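Local coordinates for protein (S)-ureidoglycine--glyoxylate transaminase (Bacillus subtilis, PDB 3ISL) that transfers the amino group of (S)-ureidoglycine to glyoxylate, yielding oxalurate and glycine, as a pyridoxal-phosphate-dependent homodimer of purine breakdown, at residues T59-A64 with V182-W187; K188-I193 with N212-D217; D127-I132 with L155-E160; V135-V140 with E165-I170. One frame throughout, in Å; residues are numbered along the deposited sequence.

Contact 1: residues T59-A64 with V182-W187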
loop_
_atom_site.group_PDB
_atom_site.type_symbol
_atom_site.label_atom_id
_atom_site.label_comp_id
_atom_site.label_asym_id
_atom_site.label_seq_id
_atom_site.Cartn_x
_atom_site.Cartn_y
_atom_site.Cartn_z
ATOM N N THR A 59 9.241 2.385 22.559
ATOM C CA THR A 59 10.294 3.337 22.239
ATOM C C THR A 59 9.905 4.794 22.477
ATOM O O THR A 59 8.726 5.168 22.430
ATOM C CB THR A 59 10.748 3.193 20.773
ATOM O OG1 THR A 59 11.868 4.026 20.559
ATOM C CG2 THR A 59 9.621 3.629 19.752
ATOM N N LYS A 60 10.920 5.619 22.719
ATOM C CA LYS A 60 10.730 7.052 22.798
ATOM C C LYS A 60 10.990 7.756 21.474
ATOM O O LYS A 60 10.927 9.010 21.416
ATOM C CB LYS A 60 11.643 7.645 23.886
ATOM C CG LYS A 60 11.318 7.087 25.268
ATOM C CD LYS A 60 9.836 7.308 25.661
ATOM C CE LYS A 60 9.560 6.652 27.046
ATOM N NZ LYS A 60 8.240 5.956 27.075
ATOM N N ASN A 61 11.349 6.995 20.448
ATOM C CA ASN A 61 11.787 7.590 19.162
ATOM C C ASN A 61 10.763 8.618 18.661
ATOM O O ASN A 61 9.544 8.313 18.629
ATOM C CB ASN A 61 11.857 6.513 18.056
ATOM C CG ASN A 61 13.066 5.615 18.164
ATOM O OD1 ASN A 61 14.060 5.975 18.780
ATOM N ND2 ASN A 61 12.986 4.419 17.536
ATOM N N ARG A 62 11.237 9.774 18.220
ATOM C CA ARG A 62 10.416 10.739 17.489
ATOM C C ARG A 62 9.833 10.095 16.252
ATOM O O ARG A 62 8.685 10.384 15.878
ATOM C CB ARG A 62 11.231 11.999 17.105
ATOM C CG ARG A 62 10.333 13.247 16.741
ATOM C CD ARG A 62 11.097 14.635 16.695
ATOM N NE ARG A 62 11.682 15.027 18.003
ATOM C CZ ARG A 62 12.977 14.902 18.329
ATOM N NH1 ARG A 62 13.863 14.402 17.449
ATOM N NH2 ARG A 62 13.394 15.271 19.540
ATOM N N TRP A 63 10.602 9.218 15.601
ATOM C CA TRP A 63 10.168 8.657 14.308
ATOM C C TRP A 63 9.450 7.273 14.505
ATOM O O TRP A 63 10.110 6.246 14.807
ATOM C CB TRP A 63 11.343 8.631 13.307
ATOM C CG TRP A 63 12.009 10.034 13.120
ATOM C CD1 TRP A 63 11.626 10.997 12.230
ATOM C CD2 TRP A 63 13.076 10.635 13.909
ATOM N NE1 TRP A 63 12.387 12.148 12.394
ATOM C CE2 TRP A 63 13.271 11.957 13.422
ATOM C CE3 TRP A 63 13.871 10.191 15.000
ATOM C CZ2 TRP A 63 14.287 12.847 13.956
ATOM C CZ3 TRP A 63 14.875 11.087 15.554
ATOM C CH2 TRP A 63 15.058 12.389 15.023
ATOM N N ALA A 64 8.109 7.283 14.390
ATOM C CA ALA A 64 7.293 6.073 14.391
ATOM C C ALA A 64 5.997 6.372 13.641
ATOM O O ALA A 64 5.213 7.161 14.098
ATOM C CB ALA A 64 7.012 5.606 15.813
ATOM N N VAL A 182 8.584 -6.996 21.839
ATOM C CA VAL A 182 9.632 -6.276 21.110
ATOM C C VAL A 182 10.032 -5.009 21.841
ATOM O O VAL A 182 9.201 -4.212 22.182
ATOM C CB VAL A 182 9.507 -6.231 19.531
ATOM C CG1 VAL A 182 8.345 -6.950 18.954
ATOM C CG2 VAL A 182 10.009 -4.948 18.804
ATOM N N LYS A 183 11.310 -4.854 22.145
ATOM C CA LYS A 183 11.633 -3.737 22.999
ATOM C C LYS A 183 12.696 -2.950 22.267
ATOM O O LYS A 183 13.878 -3.243 22.400
ATOM C CB LYS A 183 12.082 -4.256 24.407
ATOM C CG LYS A 183 11.080 -5.188 25.124
ATOM C CD LYS A 183 11.801 -5.790 26.418
ATOM C CE LYS A 183 10.890 -5.833 27.672
ATOM N NZ LYS A 183 11.696 -6.396 28.953
ATOM N N VAL A 184 12.296 -1.986 21.444
ATOM C CA VAL A 184 13.307 -1.346 20.672
ATOM C C VAL A 184 14.325 -0.508 21.433
ATOM O O VAL A 184 15.512 -0.561 21.071
ATOM C CB VAL A 184 12.891 -0.707 19.263
ATOM C CG1 VAL A 184 11.719 -1.425 18.508
ATOM C CG2 VAL A 184 12.954 0.819 19.220
ATOM N N ASP A 185 13.908 0.277 22.430
ATOM C CA ASP A 185 14.915 0.995 23.234
ATOM C C ASP A 185 15.809 0.072 24.028
ATOM O O ASP A 185 17.052 0.165 23.927
ATOM C CB ASP A 185 14.312 2.087 24.126
ATOM C CG ASP A 185 13.781 3.251 23.286
ATOM O OD1 ASP A 185 13.927 3.184 22.053
ATOM O OD2 ASP A 185 13.205 4.197 23.818
ATOM N N GLU A 186 15.185 -0.843 24.760
ATOM C CA GLU A 186 15.949 -1.748 25.611
ATOM C C GLU A 186 16.942 -2.620 24.834
ATOM O O GLU A 186 17.993 -2.949 25.361
ATOM C CB GLU A 186 15.022 -2.657 26.415
ATOM C CG GLU A 186 14.785 -2.091 27.772
ATOM C CD GLU A 186 13.992 -3.032 28.708
ATOM O OE1 GLU A 186 12.889 -2.586 29.147
ATOM O OE2 GLU A 186 14.460 -4.195 28.957
ATOM N N TRP A 187 16.604 -2.998 23.597
ATOM C CA TRP A 187 17.455 -3.923 22.864
ATOM C C TRP A 187 18.389 -3.189 21.916
ATOM O O TRP A 187 19.070 -3.815 21.114
ATOM C CB TRP A 187 16.589 -4.948 22.125
ATOM C CG TRP A 187 15.809 -5.830 23.036
ATOM C CD1 TRP A 187 15.972 -5.994 24.388
ATOM C CD2 TRP A 187 14.746 -6.712 22.654
ATOM N NE1 TRP A 187 15.092 -6.914 24.857
ATOM C CE2 TRP A 187 14.327 -7.382 23.820
ATOM C CE3 TRP A 187 14.111 -6.987 21.442
ATOM C CZ2 TRP A 187 13.245 -8.317 23.833
ATOM C CZ3 TRP A 187 13.049 -7.932 21.438
ATOM C CH2 TRP A 187 12.650 -8.596 22.641
HETATM O O HOH W 1 15.715 4.293 20.497
#
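Thr59 and Asp185 bring two non-strand backbones within 5.3 Å (CA to CA), joining the lead-in to strand 63-68, outermost in this chain's sheet, to the loop between strands 168-172 and 191-193, where 184-186 follow helical backbone angles. The Asp185 carboxylate carries the contact with both oxygens. Thr59 OG1 donates to Asp185 OD1 at 2.7 Å, and the backbone N of Lys60 donates to Asp185 OD2 at 2.9 Å. Both donors come in on the syn side, tilted roughly 30° from the carboxylate plane, while the side chains of Thr59 and Asp185 cross at about a right angle. The threonine hydroxyl is used twice: held anti to its own backbone N (chi1 -173°), OG1 also accepts from Asn61 N at 3.0 Å, closing an ST turn. A water sits 2.6 Å from Asp185 OD1 and 2.9 Å from Asn61 OD1, joining the two side chains. Beside this polar group, Val184 CG2 packs 3.6 Å from Thr59 CB. Asn61 ND2 turns to Thr210 OG1 on strand 206-211. An alanine in place of Asp185 would probably leave the Thr59 hydroxyl and the Lys60 amide without their acceptors, and the bridging water without one of its partners. The carboxylate is probably steadied by these polar groups, with Lys60 NZ, 6.2 Å from Asp185 OD2, adding at most a longer-range attraction.

Contact 2: residues K188-I193 with N212-D217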
loop_
_atom_site.group_PDB
_atom_site.type_symbol
_atom_site.label_atom_id
_atom_site.label_comp_id
_atom_site.label_asym_id
_atom_site.label_seq_id
_atom_site.Cartn_x
_atom_site.Cartn_y
_atom_site.Cartn_z
ATOM N N LYS A 188 18.378 -1.847 21.984
ATOM C CA LYS A 188 19.254 -1.006 21.215
ATOM C C LYS A 188 19.044 -1.311 19.732
ATOM O O LYS A 188 19.995 -1.448 18.959
ATOM C CB LYS A 188 20.741 -1.228 21.591
ATOM C CG LYS A 188 21.108 -1.047 23.096
ATOM C CD LYS A 188 20.761 0.295 23.689
ATOM C CE LYS A 188 21.731 0.692 24.822
ATOM N NZ LYS A 188 21.828 -0.405 25.800
ATOM N N ILE A 189 17.790 -1.441 19.360
ATOM C CA ILE A 189 17.410 -1.501 17.951
ATOM C C ILE A 189 17.326 -0.081 17.413
ATOM O O ILE A 189 16.656 0.816 18.009
ATOM C CB ILE A 189 16.050 -2.252 17.787
ATOM C CG1 ILE A 189 16.183 -3.693 18.292
ATOM C CG2 ILE A 189 15.474 -2.113 16.338
ATOM C CD1 ILE A 189 14.779 -4.515 18.263
ATOM N N ASP A 190 18.012 0.130 16.296
ATOM C CA ASP A 190 18.032 1.432 15.648
ATOM C C ASP A 190 16.852 1.689 14.709
ATOM O O ASP A 190 16.380 2.827 14.594
ATOM C CB ASP A 190 19.372 1.626 14.918
ATOM C CG ASP A 190 20.567 1.527 15.843
ATOM O OD1 ASP A 190 20.702 2.450 16.685
ATOM O OD2 ASP A 190 21.368 0.545 15.705
ATOM N N ALA A 191 16.412 0.660 13.993
ATOM C CA ALA A 191 15.215 0.729 13.223
ATOM C C ALA A 191 14.498 -0.589 13.290
ATOM O O ALA A 191 15.154 -1.686 13.268
ATOM C CB ALA A 191 15.517 1.139 11.713
ATOM N N ALA A 192 13.150 -0.524 13.399
ATOM C CA ALA A 192 12.318 -1.743 13.452
ATOM C C ALA A 192 11.173 -1.532 12.481
ATOM O O ALA A 192 10.649 -0.457 12.389
ATOM C CB ALA A 192 11.747 -2.001 14.853
ATOM N N ILE A 193 10.771 -2.592 11.786
ATOM C CA ILE A 193 9.662 -2.468 10.897
ATOM C C ILE A 193 8.692 -3.530 11.291
ATOM O O ILE A 193 9.050 -4.712 11.458
ATOM C CB ILE A 193 10.088 -2.744 9.410
ATOM C CG1 ILE A 193 11.255 -1.837 8.959
ATOM C CG2 ILE A 193 8.839 -2.752 8.502
ATOM C CD1 ILE A 193 12.728 -2.531 8.962
ATOM N N ASN A 212 15.510 5.730 15.334
ATOM C CA ASN A 212 16.133 6.729 16.239
ATOM C C ASN A 212 16.915 7.778 15.483
ATOM O O ASN A 212 16.872 7.825 14.249
ATOM C CB ASN A 212 17.021 6.047 17.339
ATOM C CG ASN A 212 18.208 5.213 16.765
ATOM O OD1 ASN A 212 18.546 5.291 15.592
ATOM N ND2 ASN A 212 18.833 4.427 17.621
ATOM N N GLU A 213 17.616 8.640 16.229
ATOM C CA GLU A 213 18.387 9.788 15.720
ATOM C C GLU A 213 19.646 9.303 14.973
ATOM O O GLU A 213 20.031 9.899 13.963
ATOM C CB GLU A 213 18.703 10.755 16.883
ATOM C CG GLU A 213 20.026 11.549 16.753
ATOM C CD GLU A 213 20.274 12.699 17.835
ATOM O OE1 GLU A 213 20.578 13.847 17.412
ATOM O OE2 GLU A 213 20.183 12.453 19.079
ATOM N N ARG A 214 20.239 8.181 15.418
ATOM C CA ARG A 214 21.312 7.522 14.619
ATOM C C ARG A 214 20.851 7.245 13.190
ATOM O O ARG A 214 21.532 7.620 12.234
ATOM C CB ARG A 214 21.831 6.226 15.265
ATOM C CG ARG A 214 22.448 6.423 16.654
ATOM C CD ARG A 214 23.753 5.603 16.830
ATOM N NE ARG A 214 23.399 4.221 16.854
ATOM C CZ ARG A 214 24.044 3.229 16.280
ATOM N NH1 ARG A 214 25.188 3.401 15.677
ATOM N NH2 ARG A 214 23.516 2.018 16.379
ATOM N N VAL A 215 19.689 6.595 13.055
ATOM C CA VAL A 215 19.065 6.354 11.722
ATOM C C VAL A 215 18.683 7.654 10.990
ATOM O O VAL A 215 18.989 7.809 9.802
ATOM C CB VAL A 215 17.894 5.367 11.748
ATOM C CG1 VAL A 215 17.357 5.118 10.311
ATOM C CG2 VAL A 215 18.364 4.049 12.303
ATOM N N ALA A 216 18.102 8.598 11.720
ATOM C CA ALA A 216 17.597 9.829 11.098
ATOM C C ALA A 216 18.763 10.684 10.552
ATOM O O ALA A 216 18.687 11.186 9.440
ATOM C CB ALA A 216 16.669 10.666 12.075
ATOM N N ASP A 217 19.863 10.797 11.300
ATOM C CA ASP A 217 21.035 11.547 10.771
ATOM C C ASP A 217 21.634 10.968 9.463
ATOM O O ASP A 217 22.081 11.733 8.606
ATOM C CB ASP A 217 22.117 11.699 11.846
ATOM C CG ASP A 217 21.624 12.508 13.032
ATOM O OD1 ASP A 217 22.274 12.483 14.060
ATOM O OD2 ASP A 217 20.533 13.117 12.943
#
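Asp190 faces Asn212 and Arg214 at the N-terminus of helix 213-220, where Asn212 is the N-cap residue. The Asn212 side chain has CG between its backbone N and carbonyl carbon (chi1 61°), and its two amide ends work in different directions. OD1 accepts from Val215 N at 3.1 Å, the capping bond, while ND2 donates to Asp190 OD1 at 2.9 Å. That second bond is nearly straight, lies close to the amide plane and uses the anti lone pair of Asp190 OD1, although the carboxylate and amide planes stand 54° apart. The backbone joins in, Asn212 N donating to Asp190 O at 3.1 Å. The guanidinium plane of Arg214 is turned 68° from that of the same carboxylate: NH2 forms a salt bridge to Asp190 OD2 at 2.7 Å, and NE makes a weak bond to Asp190 OD1. Asp190 OD2 also accepts from Phe169 N, and Arg163 NH2 pairs with OD1, so this buried acid probably has its charge well compensated. Together these bonds fix the helix start to the chain entering strand 191-193. An alanine in place of Asn212 is likely to leave Val215 N without its capping acceptor and Asp190 OD1 short of one donor. Beside the polar group, Val215 CG2 rests 3.3 Å from Asp190 O and 4.1 Å from Ala191 CB.

Contact 3: residues D127-I132 with L155-E160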
loop_
_atom_site.group_PDB
_atom_site.type_symbol
_atom_site.label_atom_id
_atom_site.label_comp_id
_atom_site.label_asym_id
_atom_site.label_seq_id
_atom_site.Cartn_x
_atom_site.Cartn_y
_atom_site.Cartn_z
ATOM N N ASP A 127 28.571 -15.734 18.305
ATOM C CA ASP A 127 29.030 -15.831 16.856
ATOM C C ASP A 127 28.691 -14.611 16.009
ATOM O O ASP A 127 29.542 -14.104 15.248
ATOM C CB ASP A 127 28.559 -17.122 16.195
ATOM C CG ASP A 127 29.071 -18.372 16.959
ATOM O OD1 ASP A 127 30.213 -18.348 17.418
ATOM O OD2 ASP A 127 28.347 -19.345 17.166
ATOM N N ILE A 128 27.491 -14.079 16.177
ATOM C CA ILE A 128 27.117 -12.861 15.435
ATOM C C ILE A 128 28.009 -11.646 15.836
ATOM O O ILE A 128 28.572 -10.895 14.970
ATOM C CB ILE A 128 25.586 -12.573 15.581
ATOM C CG1 ILE A 128 24.796 -13.757 14.988
ATOM C CG2 ILE A 128 25.203 -11.188 14.893
ATOM C CD1 ILE A 128 23.286 -13.691 15.066
ATOM N N ILE A 129 28.095 -11.436 17.150
ATOM C CA ILE A 129 28.860 -10.321 17.729
ATOM C C ILE A 129 30.349 -10.417 17.248
ATOM O O ILE A 129 30.933 -9.418 16.806
ATOM C CB ILE A 129 28.695 -10.336 19.240
ATOM C CG1 ILE A 129 27.223 -9.998 19.601
ATOM C CG2 ILE A 129 29.771 -9.464 19.920
ATOM C CD1 ILE A 129 26.902 -10.367 21.053
ATOM N N ARG A 130 30.914 -11.616 17.219
ATOM C CA ARG A 130 32.257 -11.781 16.612
ATOM C C ARG A 130 32.346 -11.307 15.109
ATOM O O ARG A 130 33.346 -10.653 14.716
ATOM C CB ARG A 130 32.706 -13.220 16.790
ATOM C CG ARG A 130 34.064 -13.556 16.281
ATOM C CD ARG A 130 35.048 -13.568 17.446
ATOM N NE ARG A 130 36.164 -14.443 17.144
ATOM C CZ ARG A 130 37.424 -14.049 17.065
ATOM N NH1 ARG A 130 37.757 -12.773 17.306
ATOM N NH2 ARG A 130 38.336 -14.960 16.782
ATOM N N GLU A 131 31.325 -11.608 14.295
ATOM C CA GLU A 131 31.297 -11.115 12.899
ATOM C C GLU A 131 31.113 -9.647 12.802
ATOM O O GLU A 131 31.671 -9.028 11.894
ATOM C CB GLU A 131 30.223 -11.784 12.044
ATOM C CG GLU A 131 30.544 -13.246 11.910
ATOM C CD GLU A 131 31.752 -13.507 11.010
ATOM O OE1 GLU A 131 31.862 -12.885 9.945
ATOM O OE2 GLU A 131 32.550 -14.387 11.362
ATOM N N ILE A 132 30.311 -9.086 13.688
ATOM C CA ILE A 132 30.181 -7.660 13.789
ATOM C C ILE A 132 31.566 -7.039 13.997
ATOM O O ILE A 132 31.937 -6.130 13.260
ATOM C CB ILE A 132 29.148 -7.209 14.865
ATOM C CG1 ILE A 132 27.708 -7.732 14.499
ATOM C CG2 ILE A 132 29.147 -5.642 15.001
ATOM C CD1 ILE A 132 26.677 -7.438 15.598
ATOM N N LEU A 155 17.612 -10.799 20.603
ATOM C CA LEU A 155 18.161 -9.591 19.974
ATOM C C LEU A 155 19.032 -8.648 20.840
ATOM O O LEU A 155 19.719 -7.821 20.290
ATOM C CB LEU A 155 17.034 -8.760 19.319
ATOM C CG LEU A 155 16.156 -9.488 18.292
ATOM C CD1 LEU A 155 15.097 -8.510 17.826
ATOM C CD2 LEU A 155 16.939 -10.153 17.101
ATOM N N LYS A 156 18.919 -8.701 22.159
ATOM C CA LYS A 156 19.504 -7.672 23.013
ATOM C C LYS A 156 21.054 -7.664 22.897
ATOM O O LYS A 156 21.679 -6.594 22.775
ATOM C CB LYS A 156 19.100 -7.876 24.508
ATOM C CG LYS A 156 19.626 -6.838 25.587
ATOM C CD LYS A 156 18.830 -7.087 26.958
ATOM C CE LYS A 156 19.274 -6.244 28.190
ATOM N NZ LYS A 156 19.485 -4.877 27.681
ATOM N N ALA A 157 21.653 -8.841 23.001
ATOM C CA ALA A 157 23.143 -8.904 23.011
ATOM C C ALA A 157 23.673 -8.362 21.650
ATOM O O ALA A 157 24.692 -7.629 21.575
ATOM C CB ALA A 157 23.631 -10.356 23.345
ATOM N N ILE A 158 22.910 -8.633 20.609
ATOM C CA ILE A 158 23.296 -8.213 19.263
ATOM C C ILE A 158 23.181 -6.681 19.107
ATOM O O ILE A 158 24.100 -6.038 18.662
ATOM C CB ILE A 158 22.466 -8.973 18.194
ATOM C CG1 ILE A 158 22.936 -10.424 18.180
ATOM C CG2 ILE A 158 22.666 -8.289 16.745
ATOM C CD1 ILE A 158 21.947 -11.388 17.488
ATOM N N GLY A 159 22.070 -6.111 19.522
ATOM C CA GLY A 159 21.912 -4.657 19.525
ATOM C C GLY A 159 22.940 -3.929 20.374
ATOM O O GLY A 159 23.494 -2.923 19.941
ATOM N N GLU A 160 23.240 -4.452 21.554
ATOM C CA GLU A 160 24.326 -3.895 22.362
ATOM C C GLU A 160 25.670 -3.868 21.660
ATOM O O GLU A 160 26.402 -2.854 21.750
ATOM C CB GLU A 160 24.419 -4.591 23.724
ATOM C CG GLU A 160 23.406 -3.853 24.611
ATOM C CD GLU A 160 22.983 -4.583 25.833
ATOM O OE1 GLU A 160 23.327 -5.780 26.002
ATOM O OE2 GLU A 160 22.284 -3.919 26.641
#
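Ile128, Ile129 and Ile132 of helix 125-135 meet Ala157 and Ile158 of helix 156-164, two neighbouring helices on one side of the central sheet in the large domain of this fold type I aminotransferase. Over these segments the axes run in the same direction, 13° apart, with a closest approach of 9.5 Å. The interface is apolar, with no hydrogen bond across it. Ile158 is the residue most covered by the other helix. Its terminal CD1 touches CD1 of Ile128 at 3.6 Å, and the CG2 branch of Ile128 approaches Ile158 CG1 at 4.1 Å, so the two side chains meet at an oblique angle through both branches of Ile128. Ile158 CG2, anti to its own backbone N, serves a second partner and lies 4.3 Å from Ile132 CD1. Next along the helix from Ile128 and nearer solvent, partly exposed Ile129 reaches helix 156-164 with its CD1, which lies 3.6 Å from the carbonyl oxygen of Ala157 and 4.0 Å from Ala157 CB. The methyl of this exposed alanine thus borders the seam, whereas Ile128, Ile132 and Ile158 are buried. On the flank of helix 156-164, Lys156 NZ bonds Glu160 OE2 at 3.1 Å, coming from above the carboxylate plane, a salt bridge within one helical turn. The sheet packs against both helices: Ile128 and Ile158 both touch Met142 of strand 139-143, Ile132 packs on Val140 of that strand and Leu90 of strand 88-93, and Ile158 rests on Phe169 of strand 168-172.

Contact 4: residues V135-V140 with E165-I170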
loop_
_atom_site.group_PDB
_atom_site.type_symbol
_atom_site.label_atom_id
_atom_site.label_comp_id
_atom_site.label_asym_id
_atom_site.label_seq_id
_atom_site.Cartn_x
_atom_site.Cartn_y
_atom_site.Cartn_z
ATOM N N VAL A 135 33.713 -7.632 10.727
ATOM C CA VAL A 135 33.337 -7.027 9.466
ATOM C C VAL A 135 33.216 -5.494 9.606
ATOM O O VAL A 135 33.455 -4.740 8.637
ATOM C CB VAL A 135 32.021 -7.676 8.921
ATOM C CG1 VAL A 135 31.486 -6.941 7.697
ATOM C CG2 VAL A 135 32.300 -9.169 8.593
ATOM N N LYS A 136 32.833 -5.041 10.803
ATOM C CA LYS A 136 32.595 -3.618 11.053
ATOM C C LYS A 136 31.614 -3.077 10.055
ATOM O O LYS A 136 31.960 -2.190 9.246
ATOM C CB LYS A 136 33.925 -2.836 10.938
ATOM C CG LYS A 136 34.442 -2.393 12.296
ATOM C CD LYS A 136 35.722 -3.089 12.666
ATOM C CE LYS A 136 36.873 -2.564 11.813
ATOM N NZ LYS A 136 38.149 -3.139 12.325
ATOM N N PRO A 137 30.388 -3.647 10.044
ATOM C CA PRO A 137 29.431 -3.217 9.026
ATOM C C PRO A 137 28.810 -1.859 9.369
ATOM O O PRO A 137 28.660 -1.503 10.557
ATOM C CB PRO A 137 28.373 -4.329 9.093
ATOM C CG PRO A 137 28.334 -4.655 10.521
ATOM C CD PRO A 137 29.799 -4.637 10.956
ATOM N N LYS A 138 28.420 -1.095 8.365
ATOM C CA LYS A 138 27.569 0.074 8.642
ATOM C C LYS A 138 26.216 -0.420 9.246
ATOM O O LYS A 138 25.613 0.213 10.139
ATOM C CB LYS A 138 27.359 0.913 7.343
ATOM C CG LYS A 138 26.380 2.055 7.479
ATOM C CD LYS A 138 26.236 2.864 6.153
ATOM C CE LYS A 138 25.391 4.092 6.318
ATOM N NZ LYS A 138 25.199 4.779 5.002
ATOM N N ILE A 139 25.766 -1.570 8.776
ATOM C CA ILE A 139 24.414 -2.026 9.091
ATOM C C ILE A 139 24.394 -3.518 9.419
ATOM O O ILE A 139 25.032 -4.345 8.707
ATOM C CB ILE A 139 23.458 -1.856 7.882
ATOM C CG1 ILE A 139 23.375 -0.375 7.510
ATOM C CG2 ILE A 139 22.022 -2.508 8.186
ATOM C CD1 ILE A 139 23.024 -0.161 6.151
ATOM N N VAL A 140 23.658 -3.854 10.481
ATOM C CA VAL A 140 23.262 -5.233 10.648
ATOM C C VAL A 140 21.765 -5.372 10.597
ATOM O O VAL A 140 21.033 -4.676 11.299
ATOM C CB VAL A 140 24.014 -5.989 11.800
ATOM C CG1 VAL A 140 25.103 -5.174 12.537
ATOM C CG2 VAL A 140 23.198 -7.019 12.585
ATOM N N GLU A 165 29.906 -0.913 18.385
ATOM C CA GLU A 165 30.633 -0.927 17.119
ATOM C C GLU A 165 30.124 0.109 16.119
ATOM O O GLU A 165 30.616 0.164 14.980
ATOM C CB GLU A 165 30.625 -2.318 16.470
ATOM C CG GLU A 165 31.197 -3.422 17.369
ATOM C CD GLU A 165 32.704 -3.275 17.604
ATOM O OE1 GLU A 165 33.459 -2.909 16.682
ATOM O OE2 GLU A 165 33.118 -3.508 18.734
ATOM N N ASP A 166 29.123 0.892 16.528
ATOM C CA ASP A 166 28.590 1.968 15.693
ATOM C C ASP A 166 28.074 1.403 14.373
ATOM O O ASP A 166 28.271 1.978 13.318
ATOM C CB ASP A 166 29.632 3.108 15.537
ATOM C CG ASP A 166 29.000 4.462 15.054
ATOM O OD1 ASP A 166 27.771 4.731 15.259
ATOM O OD2 ASP A 166 29.794 5.248 14.467
ATOM N N ALA A 167 27.391 0.259 14.442
ATOM C CA ALA A 167 26.526 -0.233 13.345
ATOM C C ALA A 167 25.030 0.084 13.616
ATOM O O ALA A 167 24.595 0.121 14.787
ATOM C CB ALA A 167 26.718 -1.779 13.154
ATOM N N LEU A 168 24.239 0.241 12.536
ATOM C CA LEU A 168 22.804 0.366 12.665
ATOM C C LEU A 168 22.139 -0.986 12.723
ATOM O O LEU A 168 22.341 -1.809 11.835
ATOM C CB LEU A 168 22.211 1.197 11.515
ATOM C CG LEU A 168 22.992 2.493 11.274
ATOM C CD1 LEU A 168 22.516 3.044 9.928
ATOM C CD2 LEU A 168 22.695 3.486 12.464
ATOM N N PHE A 169 21.385 -1.241 13.781
ATOM C CA PHE A 169 20.746 -2.548 13.920
ATOM C C PHE A 169 19.309 -2.409 13.421
ATOM O O PHE A 169 18.523 -1.710 14.042
ATOM C CB PHE A 169 20.785 -2.943 15.409
ATOM C CG PHE A 169 20.240 -4.311 15.720
ATOM C CD1 PHE A 169 20.367 -5.362 14.836
ATOM C CD2 PHE A 169 19.738 -4.567 16.986
ATOM C CE1 PHE A 169 19.953 -6.609 15.155
ATOM C CE2 PHE A 169 19.318 -5.835 17.346
ATOM C CZ PHE A 169 19.447 -6.868 16.431
ATOM N N ILE A 170 18.988 -3.039 12.286
ATOM C CA ILE A 170 17.685 -2.872 11.626
ATOM C C ILE A 170 16.993 -4.213 11.682
ATOM O O ILE A 170 17.533 -5.190 11.191
ATOM C CB ILE A 170 17.871 -2.357 10.184
ATOM C CG1 ILE A 170 18.504 -0.937 10.246
ATOM C CG2 ILE A 170 16.492 -2.340 9.354
ATOM C CD1 ILE A 170 19.159 -0.582 9.038
#
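Ile139 pairs with Leu168, and Val140 with Phe169, as parallel bridges between strands 139-143 and 168-172. Three backbone hydrogen bonds of 2.8 Å stitch them: Leu168 N to Lys138 O, Val140 N to Leu168 O, and Ile170 N to Val140 O. Weaker CA-H...O contacts fill in between them, from the CA atoms of Ala167, Ile139 and Phe169.

The apolar contacts fall on both faces of the sheet. On the face of Ile139 and Leu168, Ile139 CG2 meets Ile170 CD1 at 3.6 Å, the two side chains crossing diagonally, and Ile139 CG1 lies 4.3 Å from Leu168 CD1. On the other face, Val140 splits its methyls: CG1 touches Ala167 CB at 3.8 Å, while CG2 lies 4.0 Å from Phe169 CD1. Phe169 holds CG anti to its backbone N (chi1 -176°), and its ring turns an edge to the carbonyl oxygen of Val140. Just before the strands begin, Ala167 CB sits 3.3 Å from Pro137 O.

Of the polar ends, Lys138 NZ pairs with Asp87, and Asp166, at the Schellman motif ending helix 156-164, has its OD1 joined to Arg214.

Strand 139-143 is flanked on its other side by strand 88-93, where Ile139 bonds Leu90 through the backbone, and strand 168-172 on its other side by strand 191-193. Helix 71-82 covers the face of Ile139, Leu168 and Ile170 with Val78 and Val82; helices 125-135 and 156-164 cover that of Val140 and Phe169, through Ile132, Ile158 and Cys162.

In the fold
From the N terminus, residues 59-64 wait longest for their partner: contact 1 closes only at 182-187, and its long loop encloses contacts 3 and 4. Inside it, 127-132 and then 135-140 come first, followed by 155-160 and 165-170, so contacts 3 and 4 cross, helix to helix and strand to strand, in two helix-strand units whose strands run parallel as neighbours in the mixed sheet. Contact 2 follows in series, its loop 188-217 opening just after contact 1 has closed. Val184 O and Ile189 N join contacts 1 and 2 directly, while Asp190 and Arg214 bond the backbone at 167-169, tying contact 2 to contact 4 across adjacent strands of the same sheet.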